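Local structure of putative NADPH-dependent oxidoreductase (Desulfitobacterium hafniense DCB-2, 3DB2) at residues 56-61 with 80-85. The protein probably acts as an NADPH-dependent dehydrogenase of the GFO/IDH/MocA family, binding its dinucleotide in an N-terminal Rossmann domain. Numbering follows the deposited sequence.
Sequences ATMEAL and AEVIEQ
Gln85 reaches from helix 79-88 over the selenomethionine Met58 to Glu59, both near the start of helix 58-62. Its CG stands anti to the backbone N (chi1 -164°) and the chain runs on extended, which carries the amide toward helix 58-62; the nearest CA atoms of the two segments, those of Met58 and Gln85, are 8.6 Å apart. The close packing is amide on thioether chain: Gln85 OE1 and NE2 each lie 3.7 Å from Met58 CB, and the same OE1 faces Met58 CG and CE at 3.8 and 3.9 Å, because Met58 bends at chi2 and chi3. On the sheet side Met58 CE makes a light apolar touch with Val82 CG1 at 4.4 Å. The outer side is looser: exposed Glu59 meets Gln85 nearly at right angles, and Gln85 NE2 gives Glu59 OE2 a weak hydrogen bond of 3.0 Å, bent to 127° at the hydrogen, with the carboxylate and amide planes 35° apart. With an alanine in place of Gln85, Met58 CB would probably lose its amide cover and the Glu59 carboxylate this weak partner. Helix 58-62, in the connection between strands 53-54 and 69-72, and helix 79-88, which follows strand 69-72, pack through Met58 and Val82 on Ile11 of strand 6-11, covering one face of a parallel sheet ordered 3-2-1-4-5-6, as in a Rossmann fold.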
ATOM      1  N   ALA C  56     -23.127  39.399  16.376  1.00 32.15           N
ATOM      2  CA  ALA C  56     -22.402  39.379  17.639  1.00 30.63           C
ATOM      3  C   ALA C  56     -22.659  38.093  18.420  1.00 31.06           C
ATOM      4  O   ALA C  56     -21.816  37.662  19.208  1.00 31.40           O
ATOM      5  CB  ALA C  56     -22.788  40.588  18.470  1.00 34.76           C
ATOM      6  N   THR C  57     -23.827  37.496  18.230  1.00 24.33           N
ATOM      7  CA  THR C  57     -24.215  36.318  18.994  1.00 29.57           C
ATOM      8  C   THR C  57     -24.836  35.263  18.083  1.00 25.53           C
ATOM      9  O   THR C  57     -25.367  35.572  17.011  1.00 27.69           O
ATOM     10  CB  THR C  57     -25.201  36.751  20.090  1.00 30.77           C
ATOM     11  OG1 THR C  57     -26.206  37.591  19.509  1.00 36.14           O
ATOM     12  CG2 THR C  57     -24.519  37.655  21.110  1.00 33.79           C
HETATM   13  N   MSE C  58     -24.782  34.011  18.509  1.00 25.25           N
HETATM   14  CA  MSE C  58     -25.351  32.940  17.674  1.00 25.29           C
HETATM   15  C   MSE C  58     -26.854  33.153  17.547  1.00 24.74           C
HETATM   16  O   MSE C  58     -27.443  32.854  16.519  1.00 25.67           O
HETATM   17  CB  MSE C  58     -25.066  31.589  18.352  1.00 25.74           C
HETATM   18  CG  MSE C  58     -23.732  30.975  17.927  1.00 24.66           C
HETATM   19 SE   MSE C  58     -23.638  30.682  15.998  0.75 27.53          SE
HETATM   20  CE  MSE C  58     -24.708  29.050  15.993  1.00 27.37           C
ATOM     21  N   GLU C  59     -27.453  33.654  18.626  1.00 26.06           N
ATOM     22  CA  GLU C  59     -28.905  33.864  18.673  1.00 27.80           C
ATOM     23  C   GLU C  59     -29.314  34.845  17.588  1.00 23.74           C
ATOM     24  O   GLU C  59     -30.319  34.777  16.884  1.00 27.51           O
ATOM     25  CB  GLU C  59     -29.246  34.333  20.085  1.00 32.64           C
ATOM     26  CG  GLU C  59     -29.059  33.308  21.184  1.00 37.65           C
ATOM     27  CD  GLU C  59     -27.640  32.950  21.559  1.00 43.06           C
ATOM     28  OE1 GLU C  59     -26.728  33.808  21.557  1.00 43.08           O
ATOM     29  OE2 GLU C  59     -27.415  31.761  21.883  1.00 38.34           O
ATOM     30  N   ALA C  60     -28.472  35.830  17.366  1.00 23.35           N
ATOM     31  CA  ALA C  60     -28.722  36.944  16.458  1.00 27.03           C
ATOM     32  C   ALA C  60     -28.688  36.396  15.033  1.00 26.23           C
ATOM     33  O   ALA C  60     -29.459  36.744  14.145  1.00 24.08           O
ATOM     34  CB  ALA C  60     -27.700  38.036  16.687  1.00 31.49           C
ATOM     35  N   LEU C  61     -27.732  35.477  14.831  1.00 22.33           N
ATOM     36  CA  LEU C  61     -27.619  34.821  13.510  1.00 23.60           C
ATOM     37  C   LEU C  61     -28.846  33.961  13.276  1.00 18.25           C
ATOM     38  O   LEU C  61     -29.500  33.992  12.228  1.00 22.72           O
ATOM     39  CB  LEU C  61     -26.320  34.028  13.467  1.00 22.90           C
ATOM     40  CG  LEU C  61     -25.874  33.328  12.187  1.00 20.20           C
ATOM     41  CD1 LEU C  61     -24.354  33.309  12.157  1.00 24.68           C
ATOM     42  CD2 LEU C  61     -26.492  31.943  12.150  1.00 23.60           C
ATOM     43  N   ALA C  80     -20.665  19.273  17.367  1.00 15.50           N
ATOM     44  CA  ALA C  80     -21.859  18.732  17.977  1.00 17.62           C
ATOM     45  C   ALA C  80     -22.734  19.821  18.599  1.00 20.91           C
ATOM     46  O   ALA C  80     -23.910  19.962  18.279  1.00 20.32           O
ATOM     47  CB  ALA C  80     -21.533  17.731  19.081  1.00 17.86           C
ATOM     48  N   GLU C  81     -22.173  20.624  19.503  1.00 25.04           N
ATOM     49  CA  GLU C  81     -23.031  21.646  20.121  1.00 21.18           C
ATOM     50  C   GLU C  81     -23.430  22.702  19.106  1.00 20.04           C
ATOM     51  O   GLU C  81     -24.505  23.313  19.169  1.00 22.18           O
ATOM     52  CB  GLU C  81     -22.305  22.271  21.322  1.00 25.13           C
ATOM     53  CG  GLU C  81     -21.029  22.974  20.947  1.00 32.61           C
ATOM     54  CD  GLU C  81     -20.251  23.482  22.145  1.00 42.65           C
ATOM     55  OE1 GLU C  81     -19.353  22.740  22.588  1.00 45.52           O
ATOM     56  OE2 GLU C  81     -20.544  24.606  22.605  1.00 44.47           O
ATOM     57  N   VAL C  82     -22.574  22.996  18.117  1.00 23.52           N
ATOM     58  CA  VAL C  82     -22.982  24.038  17.170  1.00 15.41           C
ATOM     59  C   VAL C  82     -24.096  23.530  16.271  1.00 22.14           C
ATOM     60  O   VAL C  82     -25.101  24.212  16.028  1.00 21.91           O
ATOM     61  CB  VAL C  82     -21.789  24.523  16.354  1.00 19.92           C
ATOM     62  CG1 VAL C  82     -22.259  25.491  15.292  1.00 23.33           C
ATOM     63  CG2 VAL C  82     -20.755  25.177  17.257  1.00 22.67           C
ATOM     64  N   ILE C  83     -23.944  22.308  15.773  1.00 17.07           N
ATOM     65  CA  ILE C  83     -25.020  21.670  15.000  1.00 17.58           C
ATOM     66  C   ILE C  83     -26.294  21.582  15.817  1.00 18.99           C
ATOM     67  O   ILE C  83     -27.401  21.862  15.336  1.00 18.59           O
ATOM     68  CB  ILE C  83     -24.594  20.272  14.486  1.00 20.97           C
ATOM     69  CG1 ILE C  83     -23.426  20.313  13.504  1.00 25.61           C
ATOM     70  CG2 ILE C  83     -25.769  19.541  13.874  1.00 18.15           C
ATOM     71  CD1 ILE C  83     -22.674  18.977  13.347  1.00 17.01           C
ATOM     72  N   GLU C  84     -26.207  21.215  17.082  1.00 19.72           N
ATOM     73  CA  GLU C  84     -27.443  21.086  17.871  1.00 19.87           C
ATOM     74  C   GLU C  84     -28.149  22.445  17.968  1.00 18.26           C
ATOM     75  O   GLU C  84     -29.352  22.502  17.740  1.00 20.42           O
ATOM     76  CB  GLU C  84     -27.132  20.519  19.241  1.00 22.84           C
ATOM     77  CG  GLU C  84     -26.847  19.040  19.345  1.00 22.93           C
ATOM     78  CD  GLU C  84     -26.260  18.602  20.670  1.00 29.17           C
ATOM     79  OE1 GLU C  84     -25.649  19.426  21.378  1.00 29.24           O
ATOM     80  OE2 GLU C  84     -26.410  17.413  21.037  1.00 31.22           O
ATOM     81  N   GLN C  85     -27.400  23.503  18.281  1.00 21.82           N
ATOM     82  CA  GLN C  85     -28.019  24.822  18.367  1.00 21.46           C
ATOM     83  C   GLN C  85     -28.609  25.256  17.048  1.00 21.02           C
ATOM     84  O   GLN C  85     -29.738  25.774  16.972  1.00 25.63           O
ATOM     85  CB  GLN C  85     -27.009  25.850  18.875  1.00 23.79           C
ATOM     86  CG  GLN C  85     -27.704  27.124  19.359  1.00 28.98           C
ATOM     87  CD  GLN C  85     -26.807  28.262  19.744  1.00 25.19           C
ATOM     88  OE1 GLN C  85     -25.578  28.195  19.699  1.00 37.11           O
ATOM     89  NE2 GLN C  85     -27.405  29.374  20.149  1.00 35.26           N
TER